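Local coordinates for protein A6 homolog (Fowlpox virus, PDB 6BR8) that binds phospholipids and probably plays an essential role in the transition from immature to mature virions, at residues A[157-168]-A[207-218]. Numbering follows the deposited sequence.
With PGV ((1R)-2-{[{[(2S)-2,3-dihydroxypropyl]oxy}(hydroxy)phosphoryl]oxy}-1-[(palmitoyloxy)methyl]ethyl (11E)-octadec-11-enoate), chain F.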
ATOM      1  N   ARG A 157       4.048  20.245  -2.293  1.00 60.42           N
ATOM      2  CA  ARG A 157       3.667  20.338  -0.898  1.00 53.16           C
ATOM      3  C   ARG A 157       3.991  19.041  -0.194  1.00 55.53           C
ATOM      4  O   ARG A 157       4.476  19.054   0.942  1.00 57.81           O
ATOM      5  CB  ARG A 157       2.191  20.689  -0.766  1.00 73.81           C
ATOM      6  CG  ARG A 157       1.812  22.062  -1.315  1.00 81.34           C
ATOM      7  CD  ARG A 157       0.308  22.209  -1.327  1.00 82.72           C
ATOM      8  NE  ARG A 157      -0.249  22.225   0.024  1.00 88.01           N
ATOM      9  CZ  ARG A 157      -1.494  21.871   0.325  1.00 80.59           C
ATOM     10  NH1 ARG A 157      -2.312  21.455  -0.629  1.00 68.05           N
ATOM     11  NH2 ARG A 157      -1.921  21.932   1.579  1.00 82.00           N
ATOM     12  N   LEU A 158       3.793  17.924  -0.885  1.00 52.44           N
ATOM     13  CA  LEU A 158       4.170  16.618  -0.358  1.00 64.18           C
ATOM     14  C   LEU A 158       5.675  16.543  -0.110  1.00 60.57           C
ATOM     15  O   LEU A 158       6.139  15.961   0.881  1.00 50.39           O
ATOM     16  CB  LEU A 158       3.730  15.546  -1.352  1.00 63.42           C
ATOM     17  CG  LEU A 158       3.277  14.186  -0.857  1.00 75.47           C
ATOM     18  CD1 LEU A 158       2.151  14.375   0.145  1.00 74.19           C
ATOM     19  CD2 LEU A 158       2.815  13.356  -2.055  1.00 70.59           C
ATOM     20  N   HIS A 159       6.458  17.122  -1.010  1.00 56.28           N
ATOM     21  CA  HIS A 159       7.903  17.061  -0.842  1.00 64.06           C
ATOM     22  C   HIS A 159       8.325  17.883   0.362  1.00 61.07           C
ATOM     23  O   HIS A 159       9.173  17.460   1.163  1.00 54.85           O
ATOM     24  CB  HIS A 159       8.602  17.561  -2.100  1.00 61.84           C
ATOM     25  CG  HIS A 159      10.078  17.374  -2.068  1.00 77.98           C
ATOM     26  ND1 HIS A 159      10.963  18.382  -2.386  1.00 84.78           N
ATOM     27  CD2 HIS A 159      10.832  16.299  -1.747  1.00 75.30           C
ATOM     28  CE1 HIS A 159      12.200  17.933  -2.267  1.00 83.50           C
ATOM     29  NE2 HIS A 159      12.150  16.671  -1.880  1.00 75.76           N
ATOM     30  N   VAL A 160       7.711  19.056   0.515  1.00 49.02           N
ATOM     31  CA  VAL A 160       7.962  19.879   1.684  1.00 45.67           C
ATOM     32  C   VAL A 160       7.593  19.118   2.952  1.00 57.69           C
ATOM     33  O   VAL A 160       8.407  18.993   3.879  1.00 54.18           O
ATOM     34  CB  VAL A 160       7.206  21.208   1.558  1.00 54.57           C
ATOM     35  CG1 VAL A 160       7.293  21.983   2.846  1.00 47.21           C
ATOM     36  CG2 VAL A 160       7.802  22.014   0.398  1.00 49.20           C
ATOM     37  N   LEU A 161       6.387  18.549   2.990  1.00 47.07           N
ATOM     38  CA  LEU A 161       5.951  17.859   4.191  1.00 48.58           C
ATOM     39  C   LEU A 161       6.883  16.679   4.507  1.00 50.39           C
ATOM     40  O   LEU A 161       7.310  16.504   5.651  1.00 49.15           O
ATOM     41  CB  LEU A 161       4.495  17.412   4.031  1.00 49.86           C
ATOM     42  CG  LEU A 161       3.990  16.407   5.085  1.00 57.00           C
ATOM     43  CD1 LEU A 161       4.042  17.086   6.454  1.00 50.53           C
ATOM     44  CD2 LEU A 161       2.600  15.854   4.764  1.00 60.08           C
ATOM     45  N   PHE A 162       7.236  15.892   3.496  1.00 47.13           N
ATOM     46  CA  PHE A 162       8.182  14.795   3.674  1.00 49.80           C
ATOM     47  C   PHE A 162       9.496  15.288   4.273  1.00 58.84           C
ATOM     48  O   PHE A 162      10.041  14.660   5.186  1.00 51.73           O
ATOM     49  CB  PHE A 162       8.413  14.098   2.327  1.00 58.84           C
ATOM     50  CG  PHE A 162       9.420  12.981   2.369  1.00 59.49           C
ATOM     51  N   SER A 163       9.993  16.433   3.800  1.00 45.74           N
ATOM     52  CA  SER A 163      11.220  16.998   4.337  1.00 43.19           C
ATOM     53  C   SER A 163      11.091  17.331   5.818  1.00 54.13           C
ATOM     54  O   SER A 163      12.042  17.141   6.583  1.00 57.11           O
ATOM     55  CB  SER A 163      11.591  18.254   3.554  1.00 48.62           C
ATOM     56  OG  SER A 163      12.216  17.891   2.343  1.00 67.90           O
ATOM     57  N   GLU A 164       9.946  17.874   6.240  1.00 53.92           N
ATOM     58  CA  GLU A 164       9.840  18.311   7.628  1.00 51.13           C
ATOM     59  C   GLU A 164       9.719  17.138   8.584  1.00 57.11           C
ATOM     60  O   GLU A 164      10.305  17.175   9.670  1.00 57.65           O
ATOM     61  CB  GLU A 164       8.651  19.251   7.813  1.00 55.18           C
ATOM     62  CG  GLU A 164       8.853  20.585   7.128  1.00 64.66           C
ATOM     63  CD  GLU A 164       7.684  21.504   7.308  1.00 76.68           C
ATOM     64  OE1 GLU A 164       6.593  20.983   7.619  1.00 70.06           O
ATOM     65  OE2 GLU A 164       7.863  22.735   7.129  1.00 81.19           O
ATOM     66  N   ILE A 165       8.966  16.105   8.189  1.00 48.10           N
ATOM     67  CA  ILE A 165       8.875  14.880   8.961  1.00 59.79           C
ATOM     68  C   ILE A 165      10.246  14.216   9.034  1.00 57.73           C
ATOM     69  O   ILE A 165      10.640  13.667  10.079  1.00 49.05           O
ATOM     70  CB  ILE A 165       7.805  13.958   8.333  1.00 49.78           C
ATOM     71  CG1 ILE A 165       6.404  14.569   8.456  1.00 64.25           C
ATOM     72  CG2 ILE A 165       7.798  12.587   8.995  1.00 54.46           C
ATOM     73  CD1 ILE A 165       5.297  13.715   7.834  1.00 46.84           C
HETATM   74  N   MSE A 166      10.991  14.267   7.936  1.00 51.96           N
HETATM   75  CA  MSE A 166      12.314  13.663   7.889  1.00 60.94           C
HETATM   76  C   MSE A 166      13.266  14.308   8.862  1.00 55.28           C
HETATM   77  O   MSE A 166      14.018  13.594   9.559  1.00 64.10           O
HETATM   78  CB  MSE A 166      12.875  13.797   6.478  1.00 62.88           C
HETATM   79  CG  MSE A 166      14.231  13.112   6.362  1.00136.04           C
HETATM   80 SE   MSE A 166      14.854  13.199   4.495  1.00248.58          SE
HETATM   81  CE  MSE A 166      13.735  11.751   3.765  1.00133.66           C
ATOM     82  N   ALA A 167      13.257  15.636   8.923  1.00 48.09           N
ATOM     83  CA  ALA A 167      14.136  16.387   9.807  1.00 68.37           C
ATOM     84  C   ALA A 167      13.764  16.134  11.258  1.00 65.16           C
ATOM     85  O   ALA A 167      14.632  15.921  12.104  1.00 65.06           O
ATOM     86  CB  ALA A 167      14.065  17.873   9.489  1.00 44.47           C
ATOM     87  N   SER A 168      12.466  16.156  11.543  1.00 56.66           N
ATOM     88  CA  SER A 168      11.997  15.921  12.897  1.00 56.19           C
ATOM     89  C   SER A 168      12.368  14.516  13.354  1.00 58.99           C
ATOM     90  O   SER A 168      12.799  14.300  14.500  1.00 63.45           O
ATOM     91  CB  SER A 168      10.489  16.137  12.935  1.00 51.04           C
ATOM     92  OG  SER A 168       9.973  15.663  14.160  1.00 61.65           O
ATOM     93  N   GLU A 207       3.991  12.607  14.722  1.00 46.37           N
ATOM     94  CA  GLU A 207       4.172  13.271  13.440  1.00 44.57           C
ATOM     95  C   GLU A 207       2.849  13.381  12.707  1.00 45.24           C
ATOM     96  O   GLU A 207       2.579  14.393  12.054  1.00 50.00           O
ATOM     97  CB  GLU A 207       5.201  12.528  12.585  1.00 50.64           C
ATOM     98  CG  GLU A 207       6.546  12.432  13.254  1.00 72.91           C
ATOM     99  CD  GLU A 207       7.176  13.785  13.423  1.00 79.27           C
ATOM    100  OE1 GLU A 207       6.897  14.657  12.585  1.00 83.84           O
ATOM    101  OE2 GLU A 207       7.943  13.980  14.391  1.00 92.18           O
ATOM    102  N   TYR A 208       1.997  12.364  12.823  1.00 45.90           N
ATOM    103  CA  TYR A 208       0.718  12.407  12.132  1.00 52.05           C
ATOM    104  C   TYR A 208      -0.165  13.517  12.693  1.00 54.21           C
ATOM    105  O   TYR A 208      -0.777  14.276  11.936  1.00 55.31           O
ATOM    106  CB  TYR A 208      -0.003  11.071  12.247  1.00 48.48           C
ATOM    107  CG  TYR A 208      -1.383  11.084  11.588  1.00 46.28           C
ATOM    108  CD1 TYR A 208      -2.531  11.304  12.318  1.00 38.96           C
ATOM    109  CD2 TYR A 208      -1.509  10.898  10.213  1.00 44.60           C
ATOM    110  CE1 TYR A 208      -3.798  11.298  11.708  1.00 50.15           C
ATOM    111  CE2 TYR A 208      -2.739  10.895   9.599  1.00 44.48           C
ATOM    112  CZ  TYR A 208      -3.897  11.106  10.342  1.00 59.58           C
ATOM    113  OH  TYR A 208      -5.154  11.123   9.722  1.00 46.85           O
ATOM    114  N   GLU A 209      -0.274  13.596  14.021  1.00 56.97           N
ATOM    115  CA  GLU A 209      -1.094  14.625  14.639  1.00 47.64           C
ATOM    116  C   GLU A 209      -0.525  16.010  14.378  1.00 52.62           C
ATOM    117  O   GLU A 209      -1.271  16.949  14.089  1.00 48.92           O
ATOM    118  CB  GLU A 209      -1.225  14.371  16.132  1.00 48.88           C
ATOM    119  CG  GLU A 209      -1.811  13.021  16.434  1.00 71.90           C
ATOM    120  CD  GLU A 209      -3.241  12.882  15.930  1.00 79.57           C
ATOM    121  OE1 GLU A 209      -4.057  13.809  16.123  1.00 84.69           O
ATOM    122  OE2 GLU A 209      -3.559  11.835  15.340  1.00 88.60           O
ATOM    123  N   LYS A 210       0.795  16.156  14.451  1.00 45.68           N
ATOM    124  CA  LYS A 210       1.353  17.481  14.241  1.00 47.76           C
ATOM    125  C   LYS A 210       1.051  18.010  12.852  1.00 47.25           C
ATOM    126  O   LYS A 210       0.912  19.215  12.675  1.00 50.56           O
ATOM    127  CB  LYS A 210       2.858  17.489  14.437  1.00 48.03           C
ATOM    128  CG  LYS A 210       3.278  17.827  15.830  1.00 60.63           C
ATOM    129  CD  LYS A 210       4.720  18.283  15.878  1.00 61.90           C
ATOM    130  CE  LYS A 210       5.648  17.184  15.448  1.00 76.16           C
ATOM    131  NZ  LYS A 210       6.823  17.727  14.711  1.00 90.52           N
ATOM    132  N   HIS A 211       0.946  17.118  11.861  1.00 43.40           N
ATOM    133  CA  HIS A 211       0.948  17.462  10.448  1.00 41.06           C
ATOM    134  C   HIS A 211      -0.347  17.073   9.784  1.00 56.53           C
ATOM    135  O   HIS A 211      -0.421  17.055   8.548  1.00 55.22           O
ATOM    136  CB  HIS A 211       2.129  16.781   9.754  1.00 39.46           C
ATOM    137  CG  HIS A 211       3.427  17.469  10.027  1.00 50.91           C
ATOM    138  ND1 HIS A 211       4.529  16.815  10.521  1.00 63.35           N
ATOM    139  CD2 HIS A 211       3.792  18.761   9.874  1.00 57.23           C
ATOM    140  CE1 HIS A 211       5.523  17.676  10.653  1.00 63.45           C
ATOM    141  NE2 HIS A 211       5.100  18.864  10.261  1.00 59.39           N
ATOM    142  N   LYS A 212      -1.365  16.748  10.584  1.00 46.38           N
ATOM    143  CA  LYS A 212      -2.585  16.209  10.004  1.00 48.03           C
ATOM    144  C   LYS A 212      -3.218  17.183   9.014  1.00 43.30           C
ATOM    145  O   LYS A 212      -3.672  16.768   7.941  1.00 43.93           O
ATOM    146  CB  LYS A 212      -3.586  15.862  11.114  1.00 53.83           C
ATOM    147  CG  LYS A 212      -4.653  14.897  10.644  1.00 47.91           C
ATOM    148  CD  LYS A 212      -5.906  15.026  11.486  1.00 50.43           C
ATOM    149  CE  LYS A 212      -6.862  13.877  11.169  1.00 51.87           C
ATOM    150  NZ  LYS A 212      -7.997  13.884  12.135  1.00 43.28           N
ATOM    151  N   THR A 213      -3.272  18.466   9.342  1.00 42.55           N
ATOM    152  CA  THR A 213      -4.016  19.412   8.512  1.00 42.38           C
ATOM    153  C   THR A 213      -3.377  19.528   7.127  1.00 47.08           C
ATOM    154  O   THR A 213      -4.042  19.383   6.095  1.00 47.72           O
ATOM    155  CB  THR A 213      -4.082  20.767   9.222  1.00 51.45           C
ATOM    156  OG1 THR A 213      -4.557  20.568  10.563  1.00 52.66           O
ATOM    157  CG2 THR A 213      -5.050  21.740   8.518  1.00 64.66           C
ATOM    158  N   THR A 214      -2.063  19.697   7.086  1.00 47.89           N
ATOM    159  CA  THR A 214      -1.352  19.596   5.820  1.00 45.58           C
ATOM    160  C   THR A 214      -1.649  18.289   5.092  1.00 50.74           C
ATOM    161  O   THR A 214      -1.933  18.286   3.895  1.00 48.36           O
ATOM    162  CB  THR A 214       0.134  19.733   6.071  1.00 45.50           C
ATOM    163  OG1 THR A 214       0.355  21.029   6.652  1.00 55.89           O
ATOM    164  CG2 THR A 214       0.889  19.593   4.739  1.00 45.23           C
ATOM    165  N   LEU A 215      -1.551  17.149   5.777  1.00 53.95           N
ATOM    166  CA  LEU A 215      -1.620  15.902   5.022  1.00 58.05           C
ATOM    167  C   LEU A 215      -2.998  15.728   4.385  1.00 46.92           C
ATOM    168  O   LEU A 215      -3.123  15.365   3.214  1.00 50.51           O
ATOM    169  CB  LEU A 215      -1.292  14.711   5.918  1.00 50.83           C
ATOM    170  CG  LEU A 215      -1.469  13.422   5.122  1.00 43.31           C
ATOM    171  CD1 LEU A 215      -0.432  13.316   4.040  1.00 40.82           C
ATOM    172  CD2 LEU A 215      -1.409  12.246   6.085  1.00 57.22           C
ATOM    173  N   ILE A 216      -4.049  15.953   5.170  1.00 50.45           N
ATOM    174  CA  ILE A 216      -5.406  15.864   4.647  1.00 46.25           C
ATOM    175  C   ILE A 216      -5.587  16.849   3.503  1.00 56.66           C
ATOM    176  O   ILE A 216      -6.091  16.498   2.428  1.00 51.74           O
ATOM    177  CB  ILE A 216      -6.413  16.131   5.771  1.00 44.58           C
ATOM    178  CG1 ILE A 216      -6.282  15.058   6.854  1.00 54.18           C
ATOM    179  CG2 ILE A 216      -7.860  16.291   5.204  1.00 44.04           C
ATOM    180  CD1 ILE A 216      -6.800  13.709   6.446  1.00 54.74           C
ATOM    181  N   SER A 217      -5.203  18.107   3.730  1.00 44.07           N
ATOM    182  CA  SER A 217      -5.346  19.132   2.703  1.00 48.89           C
ATOM    183  C   SER A 217      -4.713  18.698   1.394  1.00 55.39           C
ATOM    184  O   SER A 217      -5.370  18.697   0.355  1.00 54.19           O
ATOM    185  CB  SER A 217      -4.705  20.425   3.162  1.00 40.68           C
ATOM    186  OG  SER A 217      -4.598  21.327   2.081  1.00 54.34           O
ATOM    187  N   ILE A 218      -3.430  18.313   1.436  1.00 52.97           N
ATOM    188  CA  ILE A 218      -2.732  17.862   0.237  1.00 56.12           C
ATOM    189  C   ILE A 218      -3.509  16.756  -0.455  1.00 63.59           C
ATOM    190  O   ILE A 218      -3.804  16.839  -1.652  1.00 61.71           O
ATOM    191  CB  ILE A 218      -1.317  17.387   0.595  1.00 54.64           C
ATOM    192  CG1 ILE A 218      -0.389  18.581   0.809  1.00 57.27           C
ATOM    193  CG2 ILE A 218      -0.800  16.428  -0.470  1.00 57.24           C
ATOM    194  CD1 ILE A 218       0.966  18.173   1.311  1.00 62.96           C
TER
HETATM  195  C01 PGV F 404      -4.631   5.829  18.133  1.00 90.32           C
HETATM  196  C02 PGV F 404      -3.711   4.962  19.151  1.00100.12           C
HETATM  197  C03 PGV F 404      -2.428   5.781  19.450  1.00106.70           C
HETATM  198  C04 PGV F 404      -2.386   7.708  22.199  1.00 93.76           C
HETATM  199  C05 PGV F 404      -3.564   8.387  21.437  1.00103.71           C
HETATM  200  C06 PGV F 404      -4.267   9.461  22.360  1.00107.41           C
HETATM  201  O01 PGV F 404      -3.388   3.751  18.500  1.00106.14           O
HETATM  202  O02 PGV F 404      -2.167   4.471  16.775  1.00102.70           O
HETATM  203  O03 PGV F 404      -4.246   7.208  18.172  1.00 83.27           O
HETATM  204  O04 PGV F 404      -3.116   8.853  17.174  1.00 98.53           O
HETATM  205  O05 PGV F 404      -4.480   7.338  21.185  1.00111.93           O
HETATM  206  O06 PGV F 404      -4.487   8.888  23.643  1.00108.02           O
HETATM  207  O11 PGV F 404      -1.582   5.166  20.385  1.00111.63           O
HETATM  208  O12 PGV F 404      -2.759   6.408  22.578  1.00101.48           O
HETATM  209  O13 PGV F 404      -0.710   4.854  22.818  1.00 90.18           O
HETATM  210  O14 PGV F 404      -2.962   3.830  22.185  1.00 98.22           O
HETATM  211  C1  PGV F 404      -2.252   3.690  17.728  1.00100.89           C
HETATM  212  C2  PGV F 404      -1.134   2.693  18.033  1.00 94.52           C
HETATM  213  C3  PGV F 404      -0.410   2.156  16.795  1.00 89.01           C
HETATM  214  C4  PGV F 404       0.416   3.236  16.055  1.00 90.97           C
HETATM  215  C5  PGV F 404       0.854   2.792  14.653  1.00 84.18           C
HETATM  216  C6  PGV F 404       0.278   3.698  13.573  1.00 85.08           C
HETATM  217  C7  PGV F 404       0.237   3.038  12.189  1.00 83.79           C
HETATM  218  C8  PGV F 404       1.472   2.167  11.853  1.00 87.02           C
HETATM  219  C9  PGV F 404       1.349   1.496  10.449  1.00 87.49           C
HETATM  220  C10 PGV F 404       0.089   1.975   9.678  1.00 88.17           C
HETATM  221  C19 PGV F 404      -3.684   7.769  17.046  1.00 86.59           C
HETATM  222  C20 PGV F 404      -3.724   7.113  15.691  1.00 80.35           C
HETATM  223  C21 PGV F 404      -3.007   7.955  14.606  1.00 77.71           C
HETATM  224  C22 PGV F 404      -3.940   8.142  13.416  1.00 78.21           C
HETATM  225  C23 PGV F 404      -3.342   7.700  12.072  1.00 75.85           C
HETATM  226  C24 PGV F 404      -4.405   7.771  10.975  1.00 75.61           C
HETATM  227  C25 PGV F 404      -4.006   7.015   9.712  1.00 75.64           C
HETATM  228  C26 PGV F 404      -4.685   7.562   8.457  1.00 75.69           C
HETATM  229  C27 PGV F 404      -3.994   7.101   7.147  1.00 77.76           C
HETATM  230  C28 PGV F 404      -5.006   6.903   5.996  1.00 84.82           C
HETATM  231  C29 PGV F 404      -4.441   6.150   4.759  1.00 89.59           C
HETATM  232  C30 PGV F 404      -5.553   5.380   3.981  1.00 89.15           C
HETATM  233  C31 PGV F 404      -5.345   5.283   2.440  1.00 89.67           C
HETATM  234  C32 PGV F 404      -6.638   5.633   1.640  1.00 84.62           C
HETATM  235  C33 PGV F 404      -6.573   6.987   0.883  1.00 76.58           C
HETATM  236  C34 PGV F 404      -7.955   7.659   0.787  1.00 78.46           C
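Leu161 lays its CD1 methyl over one face of the His211 imidazole, a CH-pi contact with the carbon 3.9 Å from the centroid of the His211 ring and 24° off the normal. Its other methyl, CD2, reaches Leu215 CD1 and Thr214 CG2. Ile165 meets the same imidazole obliquely, its CG1 3.6 Å from His211 ND1. At one end Arg157 and Ile218 run alongside each other, pointing opposite ways: CG1 of the isoleucine sits over the centre of the guanidinium, while NH2 of Arg157 gives Ser217 OG a nearly straight, in-plane hydrogen bond of 2.8 Å. The bend at chi3 (66°) turns the guanidinium onto that hydroxyl. Ile218 also packs its CG2 3.6 Å from CD1 of Leu158, whose side chain lies close to a bound phosphatidylethanolamine. In the C-terminal lipid-binding part of this largely helical A6 protein, helix 156-170 thus packs against both helix 212-225 and the end of helix 197-210; segments 157-168 and 212-218 run nearly antiparallel (154°), their axes 10.5 Å apart. At the other end Ser168 OG donates to Glu207 OE2 over 2.6 Å, on the syn side of the carboxylate but tilted from its plane. His211 is the N-cap of helix 212-225, and Lys210 CB lies over the ring face opposite Leu161. Turned from this interface, Tyr208 lays one ring face against the phosphatidylglycerol acyl chain, C23 over its centre, and touches Phe241 of helix 237-249.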